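Local atomic coordinates of putative Oleoyl-[acyl-carrier protein] thioesterase (Lactobacillus plantarum, PDB entry 2OWN), a protein that probably hydrolyses the thioester bond of oleoyl-[acyl-carrier protein], releasing the free fatty acid, as a double-hotdog acyl-ACP thioesterase. Residues I35-L40 / V82-R87; R87-N92 / Y97-I102; D186-T191 / C248-Q253. One frame throughout, in Å; residues are numbered along the deposited sequence.

In the fold
All three contacts belong to the two tandem hotdog domains of the thioesterase, and their chemistry follows their place. Contacts 1 and 3 are buried helix-on-sheet packings, one in each family region: helix 31-48 lies on strand 81-91 in the N-terminal one, helix 184-191 faces strand 246-256 in the C-terminal one. Both are apolar, have no hydrogen bond between their segments, and lie on opposite sides of the chain's centre, about 20 Å apart between centres. Contact 2 is partly buried and polar: it pairs strand 81-91, which it shares with contact 1, to strand 95-103. Phe-100 of contact 2 packs against Ala-38 of contact 1, linking the two.

Contact 1 of 3, residues I35-L40 / V82-R87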
ATOM      1  N   ILE B  35      10.923   2.853   0.724  1.00 31.59           N
ATOM      2  CA  ILE B  35      11.205   3.479  -0.600  1.00 31.85           C
ATOM      3  C   ILE B  35      10.104   4.494  -0.954  1.00 31.51           C
ATOM      4  O   ILE B  35      10.428   5.571  -1.477  1.00 31.82           O
ATOM      5  CB  ILE B  35      11.405   2.425  -1.734  1.00 31.70           C
ATOM      6  CG1 ILE B  35      12.630   1.552  -1.444  1.00 36.68           C
ATOM      7  CG2 ILE B  35      11.561   3.072  -3.109  1.00 32.08           C
ATOM      8  CD1 ILE B  35      13.970   2.280  -1.339  1.00 38.78           C
ATOM      9  N   ASP B  36       8.834   4.147  -0.684  1.00 30.80           N
ATOM     10  CA  ASP B  36       7.676   5.057  -0.921  1.00 31.11           C
ATOM     11  C   ASP B  36       7.848   6.454  -0.283  1.00 29.73           C
ATOM     12  O   ASP B  36       7.695   7.475  -0.976  1.00 29.49           O
ATOM     13  CB  ASP B  36       6.330   4.453  -0.435  1.00 30.75           C
ATOM     14  CG  ASP B  36       5.698   3.433  -1.385  1.00 34.62           C
ATOM     15  OD1 ASP B  36       5.983   3.383  -2.601  1.00 31.30           O
ATOM     16  OD2 ASP B  36       4.817   2.695  -0.874  1.00 35.53           O
ATOM     17  N   ILE B  37       8.201   6.470   1.006  1.00 30.60           N
ATOM     18  CA  ILE B  37       8.404   7.734   1.770  1.00 31.49           C
ATOM     19  C   ILE B  37       9.703   8.467   1.383  1.00 31.47           C
ATOM     20  O   ILE B  37       9.737   9.689   1.469  1.00 30.73           O
ATOM     21  CB  ILE B  37       8.233   7.556   3.325  1.00 32.32           C
ATOM     22  CG1 ILE B  37       9.371   6.745   3.975  1.00 30.21           C
ATOM     23  CG2 ILE B  37       6.828   6.965   3.620  1.00 30.91           C
ATOM     24  CD1 ILE B  37       9.156   6.457   5.467  1.00 33.05           C
ATOM     25  N   ALA B  38      10.761   7.725   1.004  1.00 31.32           N
ATOM     26  CA  ALA B  38      12.039   8.321   0.527  1.00 31.52           C
ATOM     27  C   ALA B  38      11.780   9.092  -0.781  1.00 30.07           C
ATOM     28  O   ALA B  38      12.148  10.264  -0.888  1.00 31.01           O
ATOM     29  CB  ALA B  38      13.116   7.265   0.317  1.00 30.35           C
ATOM     30  N   VAL B  39      11.105   8.423  -1.726  1.00 29.90           N
ATOM     31  CA  VAL B  39      10.703   9.000  -3.036  1.00 29.12           C
ATOM     32  C   VAL B  39       9.681  10.157  -2.870  1.00 28.82           C
ATOM     33  O   VAL B  39       9.724  11.110  -3.657  1.00 29.12           O
ATOM     34  CB  VAL B  39      10.246   7.878  -4.042  1.00 29.11           C
ATOM     35  CG1 VAL B  39       9.539   8.431  -5.304  1.00 29.87           C
ATOM     36  CG2 VAL B  39      11.441   7.005  -4.414  1.00 30.08           C
ATOM     37  N   LEU B  40       8.780  10.058  -1.869  1.00 28.46           N
ATOM     38  CA  LEU B  40       7.799  11.120  -1.519  1.00 28.36           C
ATOM     39  C   LEU B  40       8.552  12.404  -1.146  1.00 28.02           C
ATOM     40  O   LEU B  40       8.173  13.473  -1.604  1.00 28.10           O
ATOM     41  CB  LEU B  40       6.874  10.716  -0.354  1.00 28.92           C
ATOM     42  CG  LEU B  40       5.760  11.689   0.073  1.00 28.63           C
ATOM     43  CD1 LEU B  40       4.745  11.893  -1.053  1.00 31.31           C
ATOM     44  CD2 LEU B  40       5.068  11.194   1.323  1.00 28.27           C
ATOM     45  N   VAL B  82       8.229   9.834  11.689  1.00 30.67           N
ATOM     46  CA  VAL B  82       9.619   9.837  11.188  1.00 31.40           C
ATOM     47  C   VAL B  82       9.881  11.074  10.337  1.00 31.81           C
ATOM     48  O   VAL B  82       8.953  11.600   9.720  1.00 30.90           O
ATOM     49  CB  VAL B  82       9.989   8.578  10.345  1.00 31.62           C
ATOM     50  CG1 VAL B  82       9.902   7.322  11.205  1.00 32.63           C
ATOM     51  CG2 VAL B  82       9.140   8.449   9.035  1.00 30.71           C
ATOM     52  N   THR B  83      11.149  11.499  10.308  1.00 32.36           N
ATOM     53  CA  THR B  83      11.633  12.635   9.533  1.00 32.58           C
ATOM     54  C   THR B  83      12.403  12.038   8.343  1.00 33.51           C
ATOM     55  O   THR B  83      13.332  11.243   8.565  1.00 34.08           O
ATOM     56  CB  THR B  83      12.505  13.556  10.400  1.00 33.65           C
ATOM     57  OG1 THR B  83      11.694  14.092  11.453  1.00 31.86           O
ATOM     58  CG2 THR B  83      13.092  14.713   9.597  1.00 34.74           C
ATOM     59  N   ILE B  84      11.982  12.373   7.112  1.00 32.76           N
ATOM     60  CA  ILE B  84      12.632  11.904   5.868  1.00 32.25           C
ATOM     61  C   ILE B  84      13.403  13.095   5.287  1.00 32.05           C
ATOM     62  O   ILE B  84      12.776  14.027   4.765  1.00 29.83           O
ATOM     63  CB  ILE B  84      11.666  11.321   4.769  1.00 32.40           C
ATOM     64  CG1 ILE B  84      10.718  10.241   5.309  1.00 34.18           C
ATOM     65  CG2 ILE B  84      12.481  10.767   3.576  1.00 32.65           C
ATOM     66  CD1 ILE B  84       9.524  10.747   6.059  1.00 32.07           C
ATOM     67  N   ALA B  85      14.735  13.068   5.420  1.00 30.77           N
ATOM     68  CA  ALA B  85      15.645  14.096   4.882  1.00 31.36           C
ATOM     69  C   ALA B  85      16.177  13.560   3.548  1.00 31.46           C
ATOM     70  O   ALA B  85      16.459  12.359   3.449  1.00 33.70           O
ATOM     71  CB  ALA B  85      16.779  14.384   5.837  1.00 30.90           C
ATOM     72  N   VAL B  86      16.297  14.436   2.543  1.00 30.98           N
ATOM     73  CA  VAL B  86      16.778  14.078   1.185  1.00 30.48           C
ATOM     74  C   VAL B  86      17.745  15.145   0.615  1.00 29.43           C
ATOM     75  O   VAL B  86      17.643  16.319   0.971  1.00 26.37           O
ATOM     76  CB  VAL B  86      15.560  13.833   0.234  1.00 32.55           C
ATOM     77  CG1 VAL B  86      14.749  15.120  -0.002  1.00 24.98           C
ATOM     78  CG2 VAL B  86      16.011  13.227  -1.087  1.00 35.07           C
ATOM     79  N   ARG B  87      18.670  14.708  -0.252  1.00 29.73           N
ATOM     80  CA  ARG B  87      19.674  15.578  -0.888  1.00 29.83           C
ATOM     81  C   ARG B  87      20.157  15.036  -2.240  1.00 30.03           C
ATOM     82  O   ARG B  87      20.559  13.870  -2.320  1.00 31.18           O
ATOM     83  CB  ARG B  87      20.862  15.761   0.078  1.00 28.65           C
ATOM     84  CG  ARG B  87      22.013  16.669  -0.410  1.00 29.68           C
ATOM     85  CD  ARG B  87      23.011  17.001   0.705  1.00 30.36           C
ATOM     86  NE  ARG B  87      23.811  15.854   1.162  1.00 28.75           N
ATOM     87  CZ  ARG B  87      24.698  15.850   2.173  1.00 30.53           C
ATOM     88  NH1 ARG B  87      24.937  16.938   2.926  1.00 36.67           N
ATOM     89  NH2 ARG B  87      25.358  14.715   2.462  1.00 38.35           N
TER
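With CG1 of Ile-37 lodged between its own backbone N and carbonyl carbon (chi1 70°) and CD1 carried on in an extended line, this side chain reaches from the helix to two strand residues, Val-82 and Ile-84. Ile-84 answers from the strand with CG2 anti to its backbone N and CG1 beside that nitrogen, a rotation that presents both branches to the helix. The pair belongs to the helix-on-sheet core of a hotdog fold, where helix 31-48 is the central helix and strand 81-91 is part of the sheet that wraps it. The short segments pass 8.4 Å apart between axes, with their N-to-C directions at 55°.

The two isoleucines meet about at right angles, CG1 of Ile-37 lying 4.0 Å from CG1 of Ile-84. Farther out, CD1 of Ile-37 touches CG2 of Val-82 at 4.1 Å, again with the side chains crossing, so one methyl touches two strand residues on the same side of the sheet. No hydrogen bond joins the segments; the interaction is dispersive and buried. Next to it, Phe-100 and Ile-102 of the neighbouring strand pack on Ala-38 and Ile-84, while Tyr-21 of the second subunit packs on Ile-37, which brings the helix to the dimer interface.

The small side chain of Ala-38 points away from the strand, leaving the helix backbone within reach of the second Ile-84 branch. Its CG2 lies 3.9 Å from CA of Ala-38 and 3.6 Å from O of Ile-37.

Contact 2 of 3, residues R87-N92 / Y97-I102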
ATOM      1  N   ARG B  87      18.670  14.708  -0.252  1.00 29.73           N
ATOM      2  CA  ARG B  87      19.674  15.578  -0.888  1.00 29.83           C
ATOM      3  C   ARG B  87      20.157  15.036  -2.240  1.00 30.03           C
ATOM      4  O   ARG B  87      20.559  13.870  -2.320  1.00 31.18           O
ATOM      5  CB  ARG B  87      20.862  15.761   0.078  1.00 28.65           C
ATOM      6  CG  ARG B  87      22.013  16.669  -0.410  1.00 29.68           C
ATOM      7  CD  ARG B  87      23.011  17.001   0.705  1.00 30.36           C
ATOM      8  NE  ARG B  87      23.811  15.854   1.162  1.00 28.75           N
ATOM      9  CZ  ARG B  87      24.698  15.850   2.173  1.00 30.53           C
ATOM     10  NH1 ARG B  87      24.937  16.938   2.926  1.00 36.67           N
ATOM     11  NH2 ARG B  87      25.358  14.715   2.462  1.00 38.35           N
ATOM     12  N   GLY B  88      20.123  15.886  -3.279  1.00 29.83           N
ATOM     13  CA  GLY B  88      20.621  15.581  -4.633  1.00 30.36           C
ATOM     14  C   GLY B  88      22.069  16.017  -4.442  1.00 30.46           C
ATOM     15  O   GLY B  88      22.427  17.150  -4.748  1.00 30.13           O
ATOM     16  N   SER B  89      22.863  15.103  -3.883  1.00 30.99           N
ATOM     17  CA  SER B  89      24.271  15.330  -3.504  1.00 31.01           C
ATOM     18  C   SER B  89      25.231  15.706  -4.626  1.00 31.62           C
ATOM     19  O   SER B  89      25.949  16.713  -4.508  1.00 31.54           O
ATOM     20  CB  SER B  89      24.801  14.096  -2.765  1.00 31.16           C
ATOM     21  OG  SER B  89      24.003  13.869  -1.624  1.00 28.59           O
ATOM     22  N   ALA B  90      25.230  14.908  -5.695  1.00 32.09           N
ATOM     23  CA  ALA B  90      26.119  15.132  -6.849  1.00 32.47           C
ATOM     24  C   ALA B  90      25.683  14.431  -8.140  1.00 33.09           C
ATOM     25  O   ALA B  90      24.685  13.699  -8.149  1.00 33.22           O
ATOM     26  CB  ALA B  90      27.534  14.708  -6.472  1.00 32.55           C
ATOM     27  N   TYR B  91      26.412  14.710  -9.227  1.00 34.25           N
ATOM     28  CA  TYR B  91      26.162  14.102 -10.551  1.00 35.00           C
ATOM     29  C   TYR B  91      27.368  14.219 -11.510  1.00 35.36           C
ATOM     30  O   TYR B  91      28.230  15.083 -11.318  1.00 36.16           O
ATOM     31  CB  TYR B  91      24.924  14.739 -11.220  1.00 34.79           C
ATOM     32  CG  TYR B  91      25.129  16.164 -11.735  1.00 35.78           C
ATOM     33  CD1 TYR B  91      25.213  17.260 -10.845  1.00 35.31           C
ATOM     34  CD2 TYR B  91      25.237  16.426 -13.126  1.00 34.56           C
ATOM     35  CE1 TYR B  91      25.412  18.599 -11.332  1.00 36.09           C
ATOM     36  CE2 TYR B  91      25.430  17.758 -13.624  1.00 34.89           C
ATOM     37  CZ  TYR B  91      25.516  18.833 -12.721  1.00 34.57           C
ATOM     38  OH  TYR B  91      25.695  20.111 -13.190  1.00 35.84           O
ATOM     39  N   ASN B  92      27.402  13.331 -12.507  1.00 35.73           N
ATOM     40  CA  ASN B  92      28.408  13.316 -13.595  1.00 36.10           C
ATOM     41  C   ASN B  92      27.580  13.434 -14.930  1.00 36.32           C
ATOM     42  O   ASN B  92      26.345  13.569 -14.842  1.00 36.44           O
ATOM     43  CB  ASN B  92      29.409  12.128 -13.416  1.00 36.16           C
ATOM     44  CG  ASN B  92      28.834  10.736 -13.729  1.00 36.78           C
ATOM     45  OD1 ASN B  92      27.673  10.545 -14.073  1.00 44.23           O
ATOM     46  ND2 ASN B  92      29.701   9.737 -13.599  1.00 39.14           N
ATOM     47  N   TYR B  97      23.768  11.106  -8.239  1.00 33.07           N
ATOM     48  CA  TYR B  97      23.895  10.492  -6.899  1.00 32.22           C
ATOM     49  C   TYR B  97      22.939  11.185  -5.909  1.00 32.43           C
ATOM     50  O   TYR B  97      23.129  12.369  -5.623  1.00 31.57           O
ATOM     51  CB  TYR B  97      25.359  10.563  -6.433  1.00 31.16           C
ATOM     52  CG  TYR B  97      25.639   9.976  -5.062  1.00 30.25           C
ATOM     53  CD1 TYR B  97      25.486   8.587  -4.827  1.00 28.80           C
ATOM     54  CD2 TYR B  97      26.114  10.788  -3.998  1.00 28.13           C
ATOM     55  CE1 TYR B  97      25.760   8.017  -3.540  1.00 25.57           C
ATOM     56  CE2 TYR B  97      26.399  10.230  -2.707  1.00 29.24           C
ATOM     57  CZ  TYR B  97      26.216   8.845  -2.490  1.00 27.87           C
ATOM     58  OH  TYR B  97      26.490   8.314  -1.255  1.00 28.52           O
ATOM     59  N   ARG B  98      21.942  10.441  -5.397  1.00 33.34           N
ATOM     60  CA  ARG B  98      20.926  10.946  -4.452  1.00 32.72           C
ATOM     61  C   ARG B  98      20.924  10.162  -3.130  1.00 32.62           C
ATOM     62  O   ARG B  98      20.835   8.924  -3.143  1.00 31.81           O
ATOM     63  CB  ARG B  98      19.558  10.912  -5.126  1.00 32.71           C
ATOM     64  CG  ARG B  98      18.363  11.407  -4.282  1.00 32.56           C
ATOM     65  CD  ARG B  98      17.123  11.650  -5.145  1.00 34.96           C
ATOM     66  NE  ARG B  98      17.272  12.916  -5.872  1.00 33.98           N
ATOM     67  CZ  ARG B  98      16.827  14.123  -5.490  1.00 37.64           C
ATOM     68  NH1 ARG B  98      16.123  14.324  -4.363  1.00 39.13           N
ATOM     69  NH2 ARG B  98      17.080  15.172  -6.281  1.00 35.05           N
ATOM     70  N   GLU B  99      20.996  10.902  -2.014  1.00 31.85           N
ATOM     71  CA  GLU B  99      21.003  10.369  -0.646  1.00 31.50           C
ATOM     72  C   GLU B  99      19.694  10.675   0.100  1.00 31.20           C
ATOM     73  O   GLU B  99      19.074  11.724  -0.145  1.00 30.27           O
ATOM     74  CB  GLU B  99      22.172  10.941   0.139  1.00 31.61           C
ATOM     75  CG  GLU B  99      23.525  10.427  -0.311  1.00 34.35           C
ATOM     76  CD  GLU B  99      24.631  11.084   0.455  1.00 30.71           C
ATOM     77  OE1 GLU B  99      25.084  12.179   0.066  1.00 42.21           O
ATOM     78  OE2 GLU B  99      25.120  10.472   1.415  1.00 42.71           O
ATOM     79  N   PHE B 100      19.308   9.761   1.003  1.00 30.82           N
ATOM     80  CA  PHE B 100      18.094   9.887   1.849  1.00 30.73           C
ATOM     81  C   PHE B 100      18.410   9.423   3.279  1.00 31.48           C
ATOM     82  O   PHE B 100      19.150   8.446   3.442  1.00 34.37           O
ATOM     83  CB  PHE B 100      16.911   9.017   1.391  1.00 30.93           C
ATOM     84  CG  PHE B 100      16.600   9.056  -0.082  1.00 31.05           C
ATOM     85  CD1 PHE B 100      17.406   8.339  -0.994  1.00 32.86           C
ATOM     86  CD2 PHE B 100      15.429   9.679  -0.566  1.00 33.05           C
ATOM     87  CE1 PHE B 100      17.115   8.323  -2.380  1.00 31.94           C
ATOM     88  CE2 PHE B 100      15.121   9.659  -1.966  1.00 32.40           C
ATOM     89  CZ  PHE B 100      15.968   8.977  -2.870  1.00 32.64           C
ATOM     90  N   TRP B 101      17.825  10.088   4.281  1.00 30.97           N
ATOM     91  CA  TRP B 101      17.971   9.736   5.707  1.00 30.87           C
ATOM     92  C   TRP B 101      16.594   9.678   6.350  1.00 31.15           C
ATOM     93  O   TRP B 101      15.860  10.666   6.273  1.00 31.84           O
ATOM     94  CB  TRP B 101      18.794  10.760   6.474  1.00 30.46           C
ATOM     95  CG  TRP B 101      20.172  10.899   6.023  1.00 31.32           C
ATOM     96  CD1 TRP B 101      21.276  10.322   6.574  1.00 29.30           C
ATOM     97  CD2 TRP B 101      20.625  11.681   4.921  1.00 29.49           C
ATOM     98  NE1 TRP B 101      22.399  10.691   5.879  1.00 30.71           N
ATOM     99  CE2 TRP B 101      22.037  11.524   4.854  1.00 28.64           C
ATOM    100  CE3 TRP B 101      19.977  12.498   3.966  1.00 29.55           C
ATOM    101  CZ2 TRP B 101      22.828  12.158   3.862  1.00 31.98           C
ATOM    102  CZ3 TRP B 101      20.765  13.149   2.966  1.00 30.97           C
ATOM    103  CH2 TRP B 101      22.179  12.964   2.929  1.00 29.46           C
ATOM    104  N   ILE B 102      16.237   8.527   6.924  1.00 32.18           N
ATOM    105  CA  ILE B 102      14.971   8.328   7.648  1.00 33.14           C
ATOM    106  C   ILE B 102      15.435   8.352   9.111  1.00 33.34           C
ATOM    107  O   ILE B 102      16.270   7.503   9.489  1.00 32.20           O
ATOM    108  CB  ILE B 102      14.262   7.006   7.300  1.00 34.53           C
ATOM    109  CG1 ILE B 102      14.076   6.822   5.781  1.00 37.75           C
ATOM    110  CG2 ILE B 102      12.920   6.922   8.005  1.00 30.81           C
ATOM    111  CD1 ILE B 102      13.284   7.870   5.098  1.00 42.92           C
TER
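Arg-87 and Glu-99 form a hydrogen-bonded antiparallel pair in the hairpin of strands 81-91 and 95-103, with Arg-87 N to Glu-99 O and Glu-99 N to Arg-87 O both 3.0 Å. Farther along, Ser-89 and Ala-90 together face Tyr-97 in a classic beta bulge, just after an inverse gamma turn centred on Gly-88. The pairing resumes there: Tyr-97 N gives a 2.8 Å bond to Ala-90 O.

The close-fitting polar part lies beside this bulge. Ser-89 OG donates to the anti lone pair of Glu-99 OE1 over 2.6 Å, while Tyr-112 holds the other carboxylate oxygen. On the other sheet face, one face of the Arg-98 guanidinium, toward its rim, lies over Gly-88, with Arg-98 NH2 3.9 Å from Gly-88 CA, and the arginine makes a cation-pi contact with Tyr-138.

Looser contacts surround the partly exposed Arg-87. Its chain is bent at chi3 (69°), and NH2 approaches Glu-99 OE1 at the guanidinium edge, but at 3.5 Å the salt bridge is weak. Trp-101 stands beside it, its ring almost perpendicular (85°) to that guanidinium, and meets NH2 of Arg-87 through CH2 at 3.7 Å.

Glu-99 OE1 thus collects a short serine bond and a long arginine one, so the serine and tyrosine hydroxyls, one on each oxygen, probably fix the carboxylate more than the distant charge does, with the arginine likely favouring its ionised form.

Contact 3 of 3, residues D186-T191 / C248-Q253; sequences DWLVDT and CEVTIQ
Leu-188 meets Val-250 where the helix of the second hotdog fold packs on its sheet, joining helix 184-191 to strand 246-256. Apolar contact makes up the whole of the interface between the two segments. Leu-188 points from the helix toward the strand, and both its methyls face Val-250: CD1 comes to 3.6 Å from CG2 of Val-250, while CD2 lies 4.1 Å from CB of the same residue. Val-250 meets it obliquely. The valine's chi1 of 173° sets CG2 beside its backbone N, and this is the branch that comes closest to the leucine. At the edge of the patch, SG of Cys-248 makes a looser contact. His-238 and Ile-240 of the adjoining strand also touch Leu-188, setting it among side chains of the sheet, and Val-207 of strand 200-209 packs on Val-250.

Stacking occupies another side of the helix, where the ring of Trp-187 lies on that of Tyr-166.

Hydrogen bonds, absent between the segments, serve the polar side chains at other places. Asp-186 binds Thr-32 and His-183, and Asp-190 binds Tyr-166 as well as the backbone N of Phe-170 of the second subunit, taking this helix into the dimer interface. One turn of the helix carries its own polar bond: OG1 of Thr-191, turned back beside its backbone N (chi1 -55°), donates to O of Trp-187 over 2.7 Å, tilted 30° from the carbonyl plane.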
ATOM      1  N   ASP B 186       7.360  -6.001  -2.641  1.00 33.33           N
ATOM      2  CA  ASP B 186       6.188  -6.854  -2.342  1.00 33.05           C
ATOM      3  C   ASP B 186       6.473  -8.280  -2.823  1.00 31.45           C
ATOM      4  O   ASP B 186       6.203  -9.219  -2.095  1.00 31.29           O
ATOM      5  CB  ASP B 186       4.885  -6.418  -3.055  1.00 33.72           C
ATOM      6  CG  ASP B 186       4.432  -4.983  -2.722  1.00 36.96           C
ATOM      7  OD1 ASP B 186       4.820  -4.420  -1.683  1.00 37.26           O
ATOM      8  OD2 ASP B 186       3.652  -4.430  -3.526  1.00 42.08           O
ATOM      9  N   TRP B 187       7.055  -8.405  -4.025  1.00 29.42           N
ATOM     10  CA  TRP B 187       7.376  -9.705  -4.648  1.00 30.87           C
ATOM     11  C   TRP B 187       8.613 -10.326  -4.005  1.00 31.62           C
ATOM     12  O   TRP B 187       8.587 -11.510  -3.672  1.00 33.97           O
ATOM     13  CB  TRP B 187       7.587  -9.607  -6.180  1.00 31.46           C
ATOM     14  CG  TRP B 187       6.551  -8.795  -6.892  1.00 30.51           C
ATOM     15  CD1 TRP B 187       5.221  -8.760  -6.615  1.00 32.50           C
ATOM     16  CD2 TRP B 187       6.750  -7.969  -8.039  1.00 30.48           C
ATOM     17  NE1 TRP B 187       4.583  -7.918  -7.468  1.00 32.81           N
ATOM     18  CE2 TRP B 187       5.484  -7.418  -8.371  1.00 33.24           C
ATOM     19  CE3 TRP B 187       7.878  -7.624  -8.819  1.00 31.47           C
ATOM     20  CZ2 TRP B 187       5.302  -6.520  -9.460  1.00 34.40           C
ATOM     21  CZ3 TRP B 187       7.710  -6.725  -9.913  1.00 32.17           C
ATOM     22  CH2 TRP B 187       6.419  -6.187 -10.218  1.00 32.73           C
ATOM     23  N   LEU B 188       9.679  -9.521  -3.862  1.00 31.69           N
ATOM     24  CA  LEU B 188      10.978  -9.930  -3.263  1.00 31.64           C
ATOM     25  C   LEU B 188      10.852 -10.495  -1.850  1.00 31.92           C
ATOM     26  O   LEU B 188      11.299 -11.611  -1.592  1.00 29.79           O
ATOM     27  CB  LEU B 188      11.970  -8.749  -3.236  1.00 31.62           C
ATOM     28  CG  LEU B 188      12.487  -8.222  -4.584  1.00 32.35           C
ATOM     29  CD1 LEU B 188      13.056  -6.794  -4.477  1.00 31.12           C
ATOM     30  CD2 LEU B 188      13.511  -9.179  -5.183  1.00 30.33           C
ATOM     31  N   VAL B 189      10.208  -9.722  -0.969  1.00 33.65           N
ATOM     32  CA  VAL B 189      10.012 -10.103   0.447  1.00 33.62           C
ATOM     33  C   VAL B 189       9.032 -11.276   0.577  1.00 33.46           C
ATOM     34  O   VAL B 189       9.321 -12.201   1.340  1.00 33.13           O
ATOM     35  CB  VAL B 189       9.622  -8.888   1.345  1.00 33.64           C
ATOM     36  CG1 VAL B 189       9.411  -9.315   2.798  1.00 34.62           C
ATOM     37  CG2 VAL B 189      10.720  -7.819   1.257  1.00 31.22           C
ATOM     38  N   ASP B 190       7.904 -11.233  -0.156  1.00 35.08           N
ATOM     39  CA  ASP B 190       6.899 -12.328  -0.136  1.00 33.63           C
ATOM     40  C   ASP B 190       7.444 -13.679  -0.675  1.00 33.13           C
ATOM     41  O   ASP B 190       6.857 -14.718  -0.358  1.00 34.63           O
ATOM     42  CB  ASP B 190       5.600 -11.959  -0.863  1.00 33.54           C
ATOM     43  CG  ASP B 190       4.526 -13.019  -0.706  1.00 36.10           C
ATOM     44  OD1 ASP B 190       4.137 -13.283   0.456  1.00 35.60           O
ATOM     45  OD2 ASP B 190       4.171 -13.640  -1.729  1.00 32.79           O
ATOM     46  N   THR B 191       8.515 -13.674  -1.499  1.00 33.05           N
ATOM     47  CA  THR B 191       9.172 -14.932  -1.977  1.00 33.04           C
ATOM     48  C   THR B 191       9.621 -15.792  -0.773  1.00 34.22           C
ATOM     49  O   THR B 191       9.498 -17.019  -0.820  1.00 36.93           O
ATOM     50  CB  THR B 191      10.391 -14.676  -2.901  1.00 33.28           C
ATOM     51  OG1 THR B 191      10.003 -13.840  -3.995  1.00 27.73           O
ATOM     52  CG2 THR B 191      10.981 -16.001  -3.460  1.00 31.99           C
ATOM     53  N   CYS B 248      15.167  -7.211 -12.031  1.00 35.68           N
ATOM     54  CA  CYS B 248      15.722  -6.709 -10.772  1.00 35.08           C
ATOM     55  C   CYS B 248      16.546  -7.769 -10.019  1.00 34.96           C
ATOM     56  O   CYS B 248      16.091  -8.914  -9.922  1.00 34.12           O
ATOM     57  CB  CYS B 248      14.559  -6.223  -9.904  1.00 35.74           C
ATOM     58  SG  CYS B 248      14.937  -5.520  -8.313  1.00 37.97           S
ATOM     59  N   GLU B 249      17.756  -7.404  -9.568  1.00 34.43           N
ATOM     60  CA  GLU B 249      18.659  -8.270  -8.751  1.00 35.36           C
ATOM     61  C   GLU B 249      18.822  -7.591  -7.398  1.00 33.23           C
ATOM     62  O   GLU B 249      19.151  -6.394  -7.350  1.00 32.82           O
ATOM     63  CB  GLU B 249      20.015  -8.553  -9.403  1.00 35.94           C
ATOM     64  CG  GLU B 249      19.986  -9.671 -10.437  1.00 40.82           C
ATOM     65  CD  GLU B 249      21.372 -10.051 -10.930  1.00 39.43           C
ATOM     66  OE1 GLU B 249      22.098  -9.151 -11.408  1.00 50.89           O
ATOM     67  OE2 GLU B 249      21.713 -11.259 -10.889  1.00 43.76           O
ATOM     68  N   VAL B 250      18.572  -8.347  -6.315  1.00 32.45           N
ATOM     69  CA  VAL B 250      18.621  -7.840  -4.934  1.00 32.37           C
ATOM     70  C   VAL B 250      19.292  -8.792  -3.932  1.00 33.01           C
ATOM     71  O   VAL B 250      19.103 -10.014  -4.007  1.00 31.76           O
ATOM     72  CB  VAL B 250      17.166  -7.478  -4.437  1.00 33.09           C
ATOM     73  CG1 VAL B 250      17.094  -7.087  -2.927  1.00 32.12           C
ATOM     74  CG2 VAL B 250      16.548  -6.375  -5.298  1.00 30.04           C
ATOM     75  N   THR B 251      20.093  -8.212  -3.032  1.00 31.74           N
ATOM     76  CA  THR B 251      20.745  -8.940  -1.937  1.00 31.67           C
ATOM     77  C   THR B 251      20.337  -8.226  -0.639  1.00 30.88           C
ATOM     78  O   THR B 251      20.502  -7.011  -0.537  1.00 30.95           O
ATOM     79  CB  THR B 251      22.249  -9.068  -2.117  1.00 32.09           C
ATOM     80  OG1 THR B 251      22.494  -9.865  -3.281  1.00 32.62           O
ATOM     81  CG2 THR B 251      22.875  -9.768  -0.907  1.00 30.91           C
ATOM     82  N   ILE B 252      19.800  -8.989   0.321  1.00 30.08           N
ATOM     83  CA  ILE B 252      19.348  -8.464   1.615  1.00 31.14           C
ATOM     84  C   ILE B 252      20.116  -9.151   2.746  1.00 31.53           C
ATOM     85  O   ILE B 252      20.258 -10.378   2.730  1.00 30.92           O
ATOM     86  CB  ILE B 252      17.817  -8.653   1.839  1.00 31.75           C
ATOM     87  CG1 ILE B 252      16.997  -8.040   0.696  1.00 32.63           C
ATOM     88  CG2 ILE B 252      17.365  -8.038   3.188  1.00 31.84           C
ATOM     89  CD1 ILE B 252      15.494  -8.276   0.816  1.00 29.63           C
ATOM     90  N   GLN B 253      20.602  -8.348   3.697  1.00 30.64           N
ATOM     91  CA  GLN B 253      21.289  -8.818   4.895  1.00 31.32           C
ATOM     92  C   GLN B 253      20.247  -8.686   6.014  1.00 32.92           C
ATOM     93  O   GLN B 253      19.611  -7.620   6.154  1.00 31.70           O
ATOM     94  CB  GLN B 253      22.555  -8.005   5.179  1.00 31.86           C
ATOM     95  CG  GLN B 253      23.563  -7.942   3.997  1.00 26.90           C
ATOM     96  CD  GLN B 253      24.117  -9.299   3.548  1.00 33.42           C
ATOM     97  OE1 GLN B 253      24.002 -10.305   4.247  1.00 34.35           O
ATOM     98  NE2 GLN B 253      24.754  -9.314   2.381  1.00 29.52           N
TER